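Local atomic coordinates of PA-I Galactophilic Lectin (Enterobacter cloacae, PDB entry 6YGQ), a protein that probably binds galactose-type sugars through a bound calcium ion, as a small lectin. Residues Glu63-Thr68 against Ile74-Glu79; Glu95-Gly100 against Tyr104-Pro109; Phe118-Gly121 against Asp127-Gly130. All blocks are in the same frame, centred on the assembly; numbering follows the deposited sequence.

Contact 1. Residues Glu63-Thr68 against Ile74-Glu79; sequences ENFALT and IPREGE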
ATOM      1  N   GLU A  63       8.245 -21.302   1.000  1.00 34.05           N
ATOM      2  CA  GLU A  63       9.600 -20.878   0.678  1.00 38.17           C
ATOM      3  C   GLU A  63       9.834 -19.430   1.099  1.00 35.40           C
ATOM      4  O   GLU A  63       8.903 -18.625   1.189  1.00 29.84           O
ATOM      5  CB  GLU A  63       9.865 -21.033  -0.819  1.00 42.29           C
ATOM      6  CG  GLU A  63       9.579 -22.425  -1.361  1.00 44.86           C
ATOM      7  CD  GLU A  63       8.182 -22.546  -1.942  1.00 44.38           C
ATOM      8  OE1 GLU A  63       8.019 -23.242  -2.967  1.00 46.06           O
ATOM      9  OE2 GLU A  63       7.247 -21.942  -1.373  1.00 42.15           O
ATOM     10  N   ASN A  64      11.103 -19.101   1.352  1.00 40.41           N
ATOM     11  CA  ASN A  64      11.435 -17.755   1.805  1.00 39.82           C
ATOM     12  C   ASN A  64      11.041 -16.701   0.778  1.00 37.32           C
ATOM     13  O   ASN A  64      10.658 -15.586   1.151  1.00 34.93           O
ATOM     14  CB  ASN A  64      12.930 -17.660   2.118  1.00 41.99           C
ATOM     15  CG  ASN A  64      13.281 -18.248   3.473  1.00 41.99           C
ATOM     16  OD1 ASN A  64      12.413 -18.430   4.328  1.00 41.04           O
ATOM     17  ND2 ASN A  64      14.560 -18.550   3.674  1.00 43.07           N
ATOM     18  N   PHE A  65      11.116 -17.030  -0.510  1.00 38.72           N
ATOM     19  CA  PHE A  65      10.754 -16.084  -1.558  1.00 37.23           C
ATOM     20  C   PHE A  65       9.249 -15.967  -1.764  1.00 33.36           C
ATOM     21  O   PHE A  65       8.814 -15.140  -2.572  1.00 32.27           O
ATOM     22  CB  PHE A  65      11.423 -16.481  -2.883  1.00 38.38           C
ATOM     23  CG  PHE A  65      10.940 -17.792  -3.446  1.00 40.20           C
ATOM     24  CD1 PHE A  65      11.668 -18.956  -3.253  1.00 42.78           C
ATOM     25  CD2 PHE A  65       9.766 -17.858  -4.181  1.00 40.07           C
ATOM     26  CE1 PHE A  65      11.228 -20.161  -3.773  1.00 43.85           C
ATOM     27  CE2 PHE A  65       9.322 -19.060  -4.700  1.00 41.51           C
ATOM     28  CZ  PHE A  65      10.054 -20.212  -4.498  1.00 43.21           C
ATOM     29  N   ALA A  66       8.448 -16.760  -1.057  1.00 24.56           N
ATOM     30  CA  ALA A  66       7.006 -16.814  -1.298  1.00 22.18           C
ATOM     31  C   ALA A  66       6.273 -15.766  -0.457  1.00 21.36           C
ATOM     32  O   ALA A  66       5.381 -16.073   0.330  1.00 22.55           O
ATOM     33  CB  ALA A  66       6.483 -18.218  -1.012  1.00 23.53           C
ATOM     34  N   LEU A  67       6.660 -14.507  -0.654  1.00 19.14           N
ATOM     35  CA  LEU A  67       6.129 -13.381   0.099  1.00 16.92           C
ATOM     36  C   LEU A  67       5.351 -12.437  -0.809  1.00 16.11           C
ATOM     37  O   LEU A  67       5.683 -12.270  -1.986  1.00 17.05           O
ATOM     38  CB  LEU A  67       7.254 -12.597   0.777  1.00 19.05           C
ATOM     39  CG  LEU A  67       7.496 -12.817   2.268  1.00 23.13           C
ATOM     40  CD1 LEU A  67       8.782 -12.109   2.662  1.00 25.18           C
ATOM     41  CD2 LEU A  67       6.324 -12.328   3.100  1.00 22.93           C
ATOM     42  N   THR A  68       4.324 -11.799  -0.243  1.00 15.59           N
ATOM     43  CA  THR A  68       3.511 -10.839  -0.975  1.00 14.52           C
ATOM     44  C   THR A  68       3.102  -9.687  -0.062  1.00 13.30           C
ATOM     45  O   THR A  68       3.017  -9.843   1.157  1.00 13.53           O
ATOM     46  CB  THR A  68       2.224 -11.466  -1.546  1.00 15.11           C
ATOM     47  OG1 THR A  68       1.263 -11.639  -0.492  1.00 15.22           O
ATOM     48  CG2 THR A  68       2.506 -12.804  -2.198  1.00 17.03           C
ATOM     49  N   ILE A  74       6.721 -10.403  -4.234  1.00 19.06           N
ATOM     50  CA  ILE A  74       8.003  -9.707  -4.256  1.00 20.12           C
ATOM     51  C   ILE A  74       8.765 -10.101  -5.515  1.00 21.75           C
ATOM     52  O   ILE A  74       8.603 -11.226  -6.012  1.00 22.60           O
ATOM     53  CB  ILE A  74       8.839 -10.008  -3.000  1.00 19.04           C
ATOM     54  CG1 ILE A  74       9.184 -11.497  -2.908  1.00 20.52           C
ATOM     55  CG2 ILE A  74       8.103  -9.555  -1.748  1.00 18.68           C
ATOM     56  CD1 ILE A  74      10.305 -11.797  -1.923  1.00 23.33           C
ATOM     57  N   PRO A  75       9.594  -9.216  -6.063  1.00 20.93           N
ATOM     58  CA  PRO A  75      10.512  -9.636  -7.126  1.00 22.65           C
ATOM     59  C   PRO A  75      11.396 -10.777  -6.647  1.00 25.07           C
ATOM     60  O   PRO A  75      11.785 -10.837  -5.478  1.00 26.15           O
ATOM     61  CB  PRO A  75      11.327  -8.371  -7.419  1.00 22.82           C
ATOM     62  CG  PRO A  75      10.452  -7.245  -6.981  1.00 21.43           C
ATOM     63  CD  PRO A  75       9.652  -7.762  -5.814  1.00 19.78           C
ATOM     64  N   ARG A  76      11.705 -11.688  -7.561  1.00 36.49           N
ATOM     65  CA  ARG A  76      12.501 -12.858  -7.245  1.00 39.99           C
ATOM     66  C   ARG A  76      13.921 -12.687  -7.781  1.00 44.31           C
ATOM     67  O   ARG A  76      14.277 -11.662  -8.369  1.00 42.36           O
ATOM     68  CB  ARG A  76      11.851 -14.121  -7.815  1.00 42.69           C
ATOM     69  CG  ARG A  76      10.811 -14.770  -6.901  1.00 43.48           C
ATOM     70  CD  ARG A  76       9.597 -15.207  -7.705  1.00 45.75           C
ATOM     71  NE  ARG A  76       8.674 -16.064  -6.963  1.00 47.30           N
ATOM     72  CZ  ARG A  76       7.908 -15.657  -5.954  1.00 47.06           C
ATOM     73  NH1 ARG A  76       7.953 -14.397  -5.536  1.00 45.64           N
ATOM     74  NH2 ARG A  76       7.096 -16.521  -5.358  1.00 47.40           N
ATOM     75  N   GLU A  77      14.739 -13.716  -7.565  1.00 50.67           N
ATOM     76  CA  GLU A  77      16.118 -13.744  -8.033  1.00 57.13           C
ATOM     77  C   GLU A  77      16.224 -13.321  -9.493  1.00 59.69           C
ATOM     78  O   GLU A  77      15.773 -14.041 -10.389  1.00 61.94           O
ATOM     79  CB  GLU A  77      16.696 -15.152  -7.848  1.00 59.85           C
ATOM     80  CG  GLU A  77      18.119 -15.196  -7.318  1.00 62.76           C
ATOM     81  CD  GLU A  77      18.450 -16.517  -6.643  1.00 64.76           C
ATOM     82  OE1 GLU A  77      17.702 -17.498  -6.846  1.00 64.51           O
ATOM     83  OE2 GLU A  77      19.459 -16.575  -5.909  1.00 66.34           O
ATOM     84  N   GLY A  78      16.811 -12.153  -9.741  1.00 58.46           N
ATOM     85  CA  GLY A  78      17.081 -11.704 -11.088  1.00 56.30           C
ATOM     86  C   GLY A  78      15.944 -11.000 -11.790  1.00 49.67           C
ATOM     87  O   GLY A  78      16.052 -10.735 -12.994  1.00 49.68           O
ATOM     88  N   GLU A  79      14.863 -10.684 -11.086  1.00 41.05           N
ATOM     89  CA  GLU A  79      13.720 -10.015 -11.681  1.00 37.09           C
ATOM     90  C   GLU A  79      13.814  -8.504 -11.484  1.00 34.77           C
ATOM     91  O   GLU A  79      14.539  -8.006 -10.619  1.00 34.37           O
ATOM     92  CB  GLU A  79      12.414 -10.538 -11.072  1.00 34.95           C
ATOM     93  CG  GLU A  79      12.062 -11.969 -11.463  1.00 37.78           C
ATOM     94  CD  GLU A  79      10.721 -12.427 -10.902  1.00 35.41           C
ATOM     95  OE1 GLU A  79      10.344 -11.981  -9.798  1.00 33.24           O
ATOM     96  OE2 GLU A  79      10.043 -13.238 -11.567  1.00 35.16           O
TER
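I74, F65 and R76 carry this contact. I74 stands closest to the strand, its N giving a hydrogen bond to L67 O (3.1 Å, N-H...O angle 158°). Its branches lie against the opposite chain: CG2 packs on L67 CB at 4.0 Å, while CG1, held between its own backbone N and carbonyl carbon (chi1 62°), comes to 3.7 Å from F65 O. A beta-branched, wholly apolar residue suits this buried place, and it serves two surfaces, since I74 also packs on W57 of the second subunit.

F65 and R76 meet differently. The guanidinium does not lie on the ring; NH2 arrives at the ring edge, 3.2 Å from CD2 and near the ring plane, and the two planes are 78° apart. Seen from the arginine, the CD2 corner of the phenylalanine stands over a guanidinium face. NH1 is near F65 O but at a poor angle, and instead makes a weak bond back to I74 O, which lies at the edge of the guanidinium. The long arginine side chain carries its flat guanidinium from its own loop to F65, whose ring is displayed on the type I turn E63-A66.

The loop beyond is shaped by R76 N, bonded to E79 OE1 at 2.6 Å, and by the type II turn R76-E79, where G78 takes a backbone conformation that suits glycine. E79 also forms a salt bridge with R73. The L67-I74 bond prolongs the beta hairpin of strands 67-69 and 72-73, with the A66 side chain about 7 Å from the calcium ion and I74 at the dimer interface.

Contact 2. Residues Glu95-Gly100 against Tyr104-Pro109; sequences ENYPVG and YRWSVP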
ATOM      1  N   GLU A  95     -17.492 -11.350  -9.962  1.00 19.05           N
ATOM      2  CA  GLU A  95     -16.392 -10.840 -10.766  1.00 19.12           C
ATOM      3  C   GLU A  95     -15.301 -10.331  -9.836  1.00 17.81           C
ATOM      4  O   GLU A  95     -15.580  -9.827  -8.744  1.00 18.94           O
ATOM      5  CB  GLU A  95     -16.850  -9.723 -11.709  1.00 21.16           C
ATOM      6  CG  GLU A  95     -17.841 -10.182 -12.769  1.00 24.20           C
ATOM      7  CD  GLU A  95     -17.238 -11.170 -13.750  1.00 24.76           C
ATOM      8  OE1 GLU A  95     -17.969 -12.072 -14.211  1.00 26.00           O
ATOM      9  OE2 GLU A  95     -16.037 -11.040 -14.070  1.00 23.90           O
ATOM     10  N   ASN A  96     -14.056 -10.477 -10.276  1.00 15.15           N
ATOM     11  CA  ASN A  96     -12.895 -10.076  -9.495  1.00 14.10           C
ATOM     12  C   ASN A  96     -12.338  -8.766 -10.033  1.00 13.70           C
ATOM     13  O   ASN A  96     -12.287  -8.551 -11.249  1.00 14.61           O
ATOM     14  CB  ASN A  96     -11.816 -11.159  -9.530  1.00 15.95           C
ATOM     15  CG  ASN A  96     -12.296 -12.478  -8.952  1.00 17.35           C
ATOM     16  OD1 ASN A  96     -13.104 -12.505  -8.026  1.00 16.83           O
ATOM     17  ND2 ASN A  96     -11.803 -13.580  -9.504  1.00 18.41           N
ATOM     18  N   TYR A  97     -11.930  -7.891  -9.115  1.00 15.86           N
ATOM     19  CA  TYR A  97     -11.347  -6.600  -9.434  1.00 16.09           C
ATOM     20  C   TYR A  97     -10.040  -6.434  -8.674  1.00 14.45           C
ATOM     21  O   TYR A  97      -9.974  -6.750  -7.479  1.00 13.88           O
ATOM     22  CB  TYR A  97     -12.299  -5.456  -9.062  1.00 16.11           C
ATOM     23  CG  TYR A  97     -13.648  -5.537  -9.731  1.00 16.47           C
ATOM     24  CD1 TYR A  97     -14.665  -6.315  -9.194  1.00 16.93           C
ATOM     25  CD2 TYR A  97     -13.907  -4.835 -10.898  1.00 17.47           C
ATOM     26  CE1 TYR A  97     -15.903  -6.392  -9.807  1.00 17.19           C
ATOM     27  CE2 TYR A  97     -15.140  -4.905 -11.515  1.00 18.58           C
ATOM     28  CZ  TYR A  97     -16.135  -5.684 -10.965  1.00 17.59           C
ATOM     29  OH  TYR A  97     -17.364  -5.756 -11.577  1.00 18.77           O
ATOM     30  N   PRO A  98      -8.992  -5.931  -9.320  1.00 15.80           N
ATOM     31  CA  PRO A  98      -7.737  -5.709  -8.594  1.00 16.35           C
ATOM     32  C   PRO A  98      -7.896  -4.577  -7.593  1.00 16.63           C
ATOM     33  O   PRO A  98      -8.610  -3.606  -7.845  1.00 17.83           O
ATOM     34  CB  PRO A  98      -6.742  -5.349  -9.703  1.00 18.78           C
ATOM     35  CG  PRO A  98      -7.591  -4.703 -10.752  1.00 21.38           C
ATOM     36  CD  PRO A  98      -8.935  -5.404 -10.699  1.00 18.60           C
ATOM     37  N   VAL A  99      -7.228  -4.722  -6.444  1.00 14.70           N
ATOM     38  CA  VAL A  99      -7.210  -3.664  -5.434  1.00 15.06           C
ATOM     39  C   VAL A  99      -5.771  -3.240  -5.142  1.00 13.95           C
ATOM     40  O   VAL A  99      -5.437  -2.054  -5.241  1.00 14.06           O
ATOM     41  CB  VAL A  99      -7.915  -4.115  -4.142  1.00 14.70           C
ATOM     42  CG1 VAL A  99      -7.725  -3.077  -3.032  1.00 15.16           C
ATOM     43  CG2 VAL A  99      -9.394  -4.355  -4.408  1.00 15.72           C
ATOM     44  N   GLY A 100      -4.915  -4.195  -4.778  1.00 13.13           N
ATOM     45  CA  GLY A 100      -3.551  -3.829  -4.443  1.00 14.81           C
ATOM     46  C   GLY A 100      -3.490  -3.078  -3.123  1.00 13.85           C
ATOM     47  O   GLY A 100      -4.301  -3.288  -2.217  1.00 11.58           O
ATOM     48  N   TYR A 104      -8.551   3.973  -5.119  1.00 16.55           N
ATOM     49  CA  TYR A 104      -8.978   5.292  -4.673  1.00 18.01           C
ATOM     50  C   TYR A 104     -10.146   5.787  -5.512  1.00 19.22           C
ATOM     51  O   TYR A 104     -10.072   5.807  -6.745  1.00 20.04           O
ATOM     52  CB  TYR A 104      -7.799   6.263  -4.758  1.00 19.34           C
ATOM     53  CG  TYR A 104      -8.069   7.661  -4.258  1.00 21.26           C
ATOM     54  CD1 TYR A 104      -8.286   7.911  -2.910  1.00 21.54           C
ATOM     55  CD2 TYR A 104      -8.081   8.735  -5.136  1.00 23.38           C
ATOM     56  CE1 TYR A 104      -8.521   9.195  -2.454  1.00 23.30           C
ATOM     57  CE2 TYR A 104      -8.317  10.019  -4.690  1.00 25.44           C
ATOM     58  CZ  TYR A 104      -8.536  10.244  -3.349  1.00 25.38           C
ATOM     59  OH  TYR A 104      -8.771  11.522  -2.900  1.00 27.69           O
ATOM     60  N   ARG A 105     -11.221   6.188  -4.835  1.00 21.76           N
ATOM     61  CA  ARG A 105     -12.412   6.739  -5.477  1.00 23.60           C
ATOM     62  C   ARG A 105     -12.896   5.825  -6.600  1.00 23.89           C
ATOM     63  O   ARG A 105     -13.026   6.218  -7.761  1.00 24.26           O
ATOM     64  CB  ARG A 105     -12.141   8.154  -5.992  1.00 24.50           C
ATOM     65  CG  ARG A 105     -11.932   9.164  -4.885  1.00 25.44           C
ATOM     66  CD  ARG A 105     -11.897  10.588  -5.412  1.00 31.78           C
ATOM     67  NE  ARG A 105     -11.773  11.539  -4.312  1.00 39.74           N
ATOM     68  CZ  ARG A 105     -12.791  11.958  -3.565  1.00 50.60           C
ATOM     69  NH1 ARG A 105     -14.021  11.522  -3.803  1.00 64.18           N
ATOM     70  NH2 ARG A 105     -12.575  12.818  -2.579  1.00 47.14           N
ATOM     71  N   TRP A 106     -13.164   4.580  -6.220  1.00 23.42           N
ATOM     72  CA  TRP A 106     -13.639   3.568  -7.151  1.00 21.60           C
ATOM     73  C   TRP A 106     -15.139   3.719  -7.339  1.00 21.65           C
ATOM     74  O   TRP A 106     -15.904   3.616  -6.374  1.00 21.54           O
ATOM     75  CB  TRP A 106     -13.302   2.179  -6.615  1.00 19.46           C
ATOM     76  CG  TRP A 106     -13.735   1.041  -7.486  1.00 20.32           C
ATOM     77  CD1 TRP A 106     -13.845   1.039  -8.845  1.00 22.09           C
ATOM     78  CD2 TRP A 106     -14.106  -0.274  -7.053  1.00 20.77           C
ATOM     79  NE1 TRP A 106     -14.263  -0.195  -9.286  1.00 22.68           N
ATOM     80  CE2 TRP A 106     -14.429  -1.019  -8.204  1.00 22.13           C
ATOM     81  CE3 TRP A 106     -14.194  -0.894  -5.803  1.00 20.58           C
ATOM     82  CZ2 TRP A 106     -14.835  -2.350  -8.141  1.00 22.16           C
ATOM     83  CZ3 TRP A 106     -14.597  -2.215  -5.742  1.00 20.33           C
ATOM     84  CH2 TRP A 106     -14.911  -2.929  -6.904  1.00 21.18           C
ATOM     85  N   SER A 107     -15.577   3.965  -8.562  1.00 26.22           N
ATOM     86  CA  SER A 107     -17.003   3.995  -8.840  1.00 29.75           C
ATOM     87  C   SER A 107     -17.480   2.564  -8.998  1.00 28.90           C
ATOM     88  O   SER A 107     -17.175   1.897  -9.999  1.00 31.09           O
ATOM     89  CB  SER A 107     -17.328   4.830 -10.066  1.00 35.72           C
ATOM     90  OG  SER A 107     -18.730   5.016 -10.187  1.00 40.39           O
ATOM     91  N   VAL A 108     -18.245   2.083  -8.022  1.00 23.29           N
ATOM     92  CA  VAL A 108     -18.649   0.680  -7.955  1.00 21.85           C
ATOM     93  C   VAL A 108     -19.434   0.326  -9.210  1.00 21.80           C
ATOM     94  O   VAL A 108     -20.409   1.026  -9.551  1.00 23.77           O
ATOM     95  CB  VAL A 108     -19.482   0.422  -6.686  1.00 23.20           C
ATOM     96  CG1 VAL A 108     -19.940  -1.029  -6.640  1.00 24.19           C
ATOM     97  CG2 VAL A 108     -18.677   0.775  -5.441  1.00 20.81           C
ATOM     98  N   PRO A 109     -19.064  -0.735  -9.933  1.00 25.38           N
ATOM     99  CA  PRO A 109     -19.725  -1.006 -11.215  1.00 29.83           C
ATOM    100  C   PRO A 109     -20.996  -1.834 -11.112  1.00 31.53           C
ATOM    101  O   PRO A 109     -21.778  -1.868 -12.068  1.00 33.61           O
ATOM    102  CB  PRO A 109     -18.642  -1.755 -12.006  1.00 29.87           C
ATOM    103  CG  PRO A 109     -17.859  -2.479 -10.954  1.00 26.52           C
ATOM    104  CD  PRO A 109     -17.907  -1.623  -9.705  1.00 24.62           C
TER
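W106 reaches Y97 through CZ2 and CH2 of its six-membered ring. Before it in the segment, Y104 OH is hydrogen-bonded to E139 and N23 of the second subunit, and R105, where the chain turns a corner, forms a salt bridge with E139 of that subunit. At W106, CZ2 stands over one face of the tyrosine ring, displaced toward the rim, and is 3.8 Å from Y97 CG; CH2 is 4.0 Å from the same atom. The ring planes are inclined at 55° with the tyrosine and six-membered indole centroids 5.2 Å apart, so the pair is neither a parallel stack nor a T-shape. With CG anti to the backbone N (chi1 -180°), the six-membered ring is carried across to Y97. The long, flat indole suits the position, since it spans to the tyrosine of the other sheet, and it also accepts K103 in a cation-pi contact.

Further along, the aliphatic V108 turns to the interior and packs on L92 of strand 88-92. P109 then returns to the tyrosine. Its CG lies 3.4 Å from Y97 OH and 3.6 Å from Y97 CZ, meeting the ring obliquely, while the two side chains run past one another in opposite directions. The compact, apolar pyrrolidine suits a surface loop position beside the tyrosine ring.

Y97 thus lies against both W106 and P109, an amphipathic aromatic at a partly exposed boundary. Strand 95-98 is the edge of the four-stranded sheet and W106 belongs to the other sheet, so the contact closes one side of the beta sandwich characteristic of galactose-binding-domain-like folds.

Contact 3. Residues Phe118-Gly121 against Asp127-Gly130; sequences FADG and DNAG. With CA (calcium ion), chain E.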
ATOM      1  N   PHE A 118      -7.507 -12.760  -0.839  1.00 11.82           N
ATOM      2  CA  PHE A 118      -6.124 -12.958  -1.251  1.00 11.44           C
ATOM      3  C   PHE A 118      -6.109 -13.854  -2.481  1.00 10.90           C
ATOM      4  O   PHE A 118      -6.742 -14.915  -2.491  1.00 11.67           O
ATOM      5  CB  PHE A 118      -5.327 -13.587  -0.106  1.00 12.41           C
ATOM      6  CG  PHE A 118      -3.880 -13.835  -0.425  1.00 11.95           C
ATOM      7  CD1 PHE A 118      -3.462 -15.073  -0.887  1.00 12.72           C
ATOM      8  CD2 PHE A 118      -2.935 -12.839  -0.243  1.00 11.80           C
ATOM      9  CE1 PHE A 118      -2.130 -15.309  -1.175  1.00 13.61           C
ATOM     10  CE2 PHE A 118      -1.602 -13.067  -0.533  1.00 12.94           C
ATOM     11  CZ  PHE A 118      -1.199 -14.306  -0.998  1.00 13.75           C
ATOM     12  N   ALA A 119      -5.396 -13.427  -3.517  1.00 13.05           N
ATOM     13  CA  ALA A 119      -5.378 -14.130  -4.793  1.00 15.69           C
ATOM     14  C   ALA A 119      -4.329 -15.237  -4.765  1.00 17.01           C
ATOM     15  O   ALA A 119      -3.144 -14.973  -4.540  1.00 18.29           O
ATOM     16  CB  ALA A 119      -5.096 -13.157  -5.937  1.00 17.10           C
ATOM     17  N   ASP A 120      -4.766 -16.470  -5.007  1.00 16.13           N
ATOM     18  CA  ASP A 120      -3.856 -17.601  -5.112  1.00 16.98           C
ATOM     19  C   ASP A 120      -4.520 -18.655  -5.984  1.00 20.73           C
ATOM     20  O   ASP A 120      -5.714 -18.581  -6.285  1.00 22.73           O
ATOM     21  CB  ASP A 120      -3.490 -18.168  -3.737  1.00 15.64           C
ATOM     22  CG  ASP A 120      -2.200 -18.975  -3.761  1.00 18.54           C
ATOM     23  OD1 ASP A 120      -1.558 -19.054  -4.830  1.00 21.04           O
ATOM     24  OD2 ASP A 120      -1.828 -19.531  -2.706  1.00 18.56           O
ATOM     25  N   GLY A 121      -3.727 -19.636  -6.399  1.00 25.03           N
ATOM     26  CA  GLY A 121      -4.249 -20.681  -7.250  1.00 27.93           C
ATOM     27  C   GLY A 121      -5.286 -21.526  -6.537  1.00 27.12           C
ATOM     28  O   GLY A 121      -5.238 -21.726  -5.323  1.00 24.70           O
ATOM     29  N   ASP A 127      -1.077 -23.616   2.169  1.00 17.28           N
ATOM     30  CA  ASP A 127       0.299 -23.395   2.595  1.00 15.94           C
ATOM     31  C   ASP A 127       0.625 -21.911   2.712  1.00 14.33           C
ATOM     32  O   ASP A 127       1.801 -21.548   2.832  1.00 15.13           O
ATOM     33  CB  ASP A 127       1.280 -24.080   1.640  1.00 18.02           C
ATOM     34  CG  ASP A 127       1.209 -23.536   0.230  1.00 18.61           C
ATOM     35  OD1 ASP A 127       0.416 -22.602  -0.019  1.00 17.22           O
ATOM     36  OD2 ASP A 127       1.952 -24.053  -0.632  1.00 19.83           O
ATOM     37  N   ASN A 128      -0.385 -21.046   2.679  1.00 14.29           N
ATOM     38  CA  ASN A 128      -0.162 -19.617   2.801  1.00 14.55           C
ATOM     39  C   ASN A 128      -0.058 -19.228   4.274  1.00 15.03           C
ATOM     40  O   ASN A 128      -0.173 -20.061   5.177  1.00 15.52           O
ATOM     41  CB  ASN A 128      -1.277 -18.843   2.100  1.00 13.87           C
ATOM     42  CG  ASN A 128      -1.322 -19.117   0.612  1.00 15.69           C
ATOM     43  OD1 ASN A 128      -0.440 -19.778   0.067  1.00 16.58           O
ATOM     44  ND2 ASN A 128      -2.352 -18.611  -0.053  1.00 17.36           N
ATOM     45  N   ALA A 129       0.172 -17.943   4.518  1.00 17.25           N
ATOM     46  CA  ALA A 129       0.306 -17.441   5.877  1.00 18.85           C
ATOM     47  C   ALA A 129       0.127 -15.932   5.861  1.00 18.33           C
ATOM     48  O   ALA A 129       0.367 -15.276   4.844  1.00 16.33           O
ATOM     49  CB  ALA A 129       1.667 -17.810   6.481  1.00 22.19           C
ATOM     50  N   GLY A 130      -0.301 -15.394   6.997  1.00 18.89           N
ATOM     51  CA  GLY A 130      -0.423 -13.961   7.153  1.00 18.00           C
ATOM     52  C   GLY A 130      -1.772 -13.428   6.721  1.00 16.12           C
ATOM     53  O   GLY A 130      -2.659 -14.149   6.256  1.00 14.47           O
TER
HETATM   54 CA    CA E 201      -0.101 -21.109  -1.861  1.00 15.57          CA
HETATM   55  O   HOH W   1       0.370 -20.741  -4.264  1.00 17.64           O
HETATM   56  O   HOH W   2       1.386 -22.945  -2.793  1.00 20.90           O
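The D120 side chain extends away from its backbone N (chi1 -159°), while that of N128 lies beside its own (chi1 -63°); carboxylate and amide approach from opposite directions and converge on one calcium ion, the metal site of a PA-IL-like lectin. D120 OD2 lies 2.5 Å from the calcium and N128 OD1 2.4 Å; D127 OD1, on a side chain folded back over its own backbone, binds at 2.4 Å. N60 O, Q124 O and two waters complete seven oxygens. The carboxylate and amide oxygens of aspartate and asparagine suit a hard ion, and the two carboxylates probably offset much of its charge.

While N128 OD1 binds metal, ND2 donates to D120 OD2 at 2.9 Å (N-H...O angle 152°), the acceptor lying in the amide plane but met on its anti side, somewhat out of the carboxylate plane; ND2 also donates to A32 O, which fixes the rotation of the group. Asparagine fits because it offers both an oxygen and N-H groups. The buried F118 backs this amide, its CE1 3.5 Å from ND2.

D120 OD1 is held too: G121 N donates to it from above the carboxylate plane at 2.7 Å. In related lectins, sugar hydroxyls bind such a calcium, consistent with a similar role here. Each water also donates to an aspartate, water 1 to D120 OD1 at 2.6 Å and water 2 to D127 OD2 at 2.5 Å.

How the contacts relate
Contacts 1 and 3 are mainly buried and lie on the same side of the chain's centre, their own centres about 14 Å apart; contact 2 is a surface contact on the opposite side, about 26 Å from contact 1 between centres. The neighbours touch where T68 OG1 of contact 1 meets F118 CE2 of contact 3 at 3.2 Å, and N60, a calcium ligand, is packed by A66 and T68. All three reach the six-stranded sheet, contacts 2 and 3 also the four-stranded one. All reach the second subunit, contact 1 mostly by apolar packing, contact 2 by polar bonds of Y104 and R105. Aromatic and proline surfaces mark the sandwich flank, metal-bound oxygens the loops.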